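Local coordinates for exoenzyme S (Pseudomonas aeruginosa, PDB 6GN8), which is a type III-secreted toxin thought to act as a GTPase activator and ADP-ribosyltransferase, the latter activity residing in the part of the protein described here, at residues Met181-Ser186 with Arg196-Ala201. The protein carries 2 engineered substitutions. Numbering follows the deposited sequence.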
loop_
_atom_site.group_PDB
_atom_site.type_symbol
_atom_site.label_atom_id
_atom_site.label_comp_id
_atom_site.label_asym_id
_atom_site.label_seq_id
_atom_site.Cartn_x
_atom_site.Cartn_y
_atom_site.Cartn_z
ATOM N N MET C 181 -24.462 5.878 -1.168
ATOM C CA MET C 181 -23.869 4.640 -1.658
ATOM C C MET C 181 -22.682 4.941 -2.607
ATOM O O MET C 181 -22.773 5.835 -3.465
ATOM C CB MET C 181 -24.922 3.805 -2.401
ATOM C CG MET C 181 -26.076 3.330 -1.526
ATOM S SD MET C 181 -25.619 1.883 -0.550
ATOM C CE MET C 181 -27.228 1.395 0.033
ATOM N N ARG C 182 -21.577 4.216 -2.420
ATOM C CA ARG C 182 -20.412 4.234 -3.289
ATOM C C ARG C 182 -20.552 3.170 -4.345
ATOM O O ARG C 182 -20.847 2.007 -4.032
ATOM C CB ARG C 182 -19.127 3.988 -2.514
ATOM C CG ARG C 182 -17.874 4.346 -3.338
ATOM C CD ARG C 182 -16.602 4.248 -2.517
ATOM N NE ARG C 182 -16.712 4.974 -1.250
ATOM C CZ ARG C 182 -16.422 6.261 -1.084
ATOM N NH1 ARG C 182 -16.571 6.832 0.105
ATOM N NH2 ARG C 182 -15.995 6.993 -2.110
ATOM N N VAL C 183 -20.337 3.564 -5.605
ATOM C CA VAL C 183 -20.367 2.628 -6.708
ATOM C C VAL C 183 -18.988 1.938 -6.749
ATOM O O VAL C 183 -18.029 2.549 -7.179
ATOM C CB VAL C 183 -20.729 3.321 -8.042
ATOM C CG1 VAL C 183 -20.706 2.316 -9.208
ATOM C CG2 VAL C 183 -22.088 3.992 -7.938
ATOM N N LEU C 184 -18.889 0.691 -6.270
ATOM C CA LEU C 184 -17.635 -0.065 -6.267
ATOM C C LEU C 184 -17.287 -0.606 -7.661
ATOM O O LEU C 184 -16.124 -0.860 -7.960
ATOM C CB LEU C 184 -17.732 -1.237 -5.266
ATOM C CG LEU C 184 -17.829 -0.885 -3.758
ATOM C CD1 LEU C 184 -17.588 -2.089 -2.929
ATOM C CD2 LEU C 184 -16.839 0.218 -3.359
ATOM N N LEU C 185 -18.304 -0.858 -8.479
ATOM C CA LEU C 185 -18.190 -1.412 -9.826
ATOM C C LEU C 185 -19.474 -1.163 -10.561
ATOM O O LEU C 185 -20.565 -1.384 -10.004
ATOM C CB LEU C 185 -17.892 -2.926 -9.766
ATOM C CG LEU C 185 -17.698 -3.671 -11.092
ATOM C CD1 LEU C 185 -16.299 -3.453 -11.666
ATOM C CD2 LEU C 185 -17.991 -5.154 -10.933
ATOM N N SER C 186 -19.344 -0.685 -11.810
ATOM C CA SER C 186 -20.432 -0.492 -12.766
ATOM C C SER C 186 -19.957 -1.024 -14.088
ATOM O O SER C 186 -18.977 -0.550 -14.654
ATOM C CB SER C 186 -20.895 0.953 -12.860
ATOM O OG SER C 186 -22.179 0.915 -13.462
ATOM N N ARG C 196 -23.959 -3.898 -11.186
ATOM C CA ARG C 196 -23.370 -2.953 -10.253
ATOM C C ARG C 196 -23.127 -3.525 -8.880
ATOM O O ARG C 196 -23.837 -4.415 -8.425
ATOM C CB ARG C 196 -24.289 -1.701 -10.109
ATOM C CG ARG C 196 -23.611 -0.446 -10.608
ATOM C CD ARG C 196 -24.276 0.856 -10.225
ATOM N NE ARG C 196 -25.021 1.433 -11.345
ATOM C CZ ARG C 196 -26.346 1.440 -11.414
ATOM N NH1 ARG C 196 -27.075 0.904 -10.434
ATOM N NH2 ARG C 196 -26.955 1.987 -12.454
ATOM N N VAL C 197 -22.143 -2.950 -8.192
ATOM C CA VAL C 197 -21.832 -3.284 -6.813
ATOM C C VAL C 197 -21.863 -1.969 -6.038
ATOM O O VAL C 197 -21.150 -1.024 -6.391
ATOM C CB VAL C 197 -20.520 -4.092 -6.629
ATOM C CG1 VAL C 197 -20.256 -4.396 -5.154
ATOM C CG2 VAL C 197 -20.564 -5.381 -7.443
ATOM N N LEU C 198 -22.769 -1.875 -5.052
ATOM C CA LEU C 198 -22.897 -0.663 -4.242
ATOM C C LEU C 198 -22.517 -0.948 -2.825
ATOM O O LEU C 198 -22.780 -2.035 -2.302
ATOM C CB LEU C 198 -24.329 -0.097 -4.254
ATOM C CG LEU C 198 -24.976 0.288 -5.570
ATOM C CD1 LEU C 198 -26.479 0.530 -5.364
ATOM C CD2 LEU C 198 -24.353 1.553 -6.131
ATOM N N GLU C 199 -21.970 0.048 -2.166
ATOM C CA GLU C 199 -21.630 -0.100 -0.768
ATOM C C GLU C 199 -22.081 1.151 -0.002
ATOM O O GLU C 199 -21.935 2.258 -0.514
ATOM C CB GLU C 199 -20.122 -0.357 -0.630
ATOM C CG GLU C 199 -19.583 -0.236 0.776
ATOM C CD GLU C 199 -18.076 -0.099 0.832
ATOM O OE1 GLU C 199 -17.528 0.844 0.220
ATOM O OE2 GLU C 199 -17.442 -0.944 1.498
ATOM N N GLU C 200 -22.648 0.971 1.208
ATOM C CA GLU C 200 -23.039 2.073 2.086
ATOM C C GLU C 200 -21.781 2.879 2.383
ATOM O O GLU C 200 -20.840 2.324 2.955
ATOM C CB GLU C 200 -23.667 1.512 3.372
ATOM C CG GLU C 200 -24.477 2.504 4.171
ATOM C CD GLU C 200 -24.887 1.973 5.526
ATOM O OE1 GLU C 200 -24.903 2.769 6.493
ATOM O OE2 GLU C 200 -25.164 0.756 5.632
ATOM N N ALA C 201 -21.724 4.153 1.919
ATOM C CA ALA C 201 -20.550 5.034 2.084
ATOM C C ALA C 201 -20.037 5.063 3.541
ATOM O O ALA C 201 -18.827 4.931 3.774
ATOM C CB ALA C 201 -20.872 6.439 1.612
HETATM O O HOH W 1 -17.423 3.715 1.035
#
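Arg182 and Glu199 face each other as an antiparallel hydrogen-bonded pair. Arg182 N donates a hydrogen bond to Glu199 O at 2.8 Å, and Glu199 N donates one to Arg182 O at 2.9 Å. Further along, the register slips by one residue. Leu184 N bonds Val197 O with a bent N-H...O angle of 141°, while Val197 N reaches Leu185 O at 2.9 Å. Leu184 and Leu185 thus both lie opposite Val197.

The polar ends of Arg182 and Glu199 stay 4.5 Å apart, NE to OE1, too far for a salt bridge. A water bridges them. It lies in the guanidinium plane, accepts from Arg182 NE at 2.7 Å and is within hydrogen-bonding distance of Glu199 OE1, to which it probably donates. Arg182 NH2 also bonds Gly124 O. Glu199 OE2 is held by a basic and an aromatic side chain of another protein's chain. Arg196 NH1 forms a salt bridge with Asp116.

Side-chain packing differs on the two faces. Leu184 crosses Glu199 and Val197 at a slant, with CD1 3.8 Å from Glu199 CB and CB against Val197 CG1. On the other face, Val183 CG2 meets Leu198 CD2 at 3.8 Å. Val183 CG1, anti to the backbone N (chi1 178°), points instead to Arg196 CD. Met181 bends at chi2 (-80°), which brings SD near Glu200 N. Ser186 OG rests on the aliphatic CG of Arg196.

These contacts join strands 180-188 and 194-200, a beta hairpin with a classic bulge, within the mixed sheet of the ADP-ribosyltransferase domain.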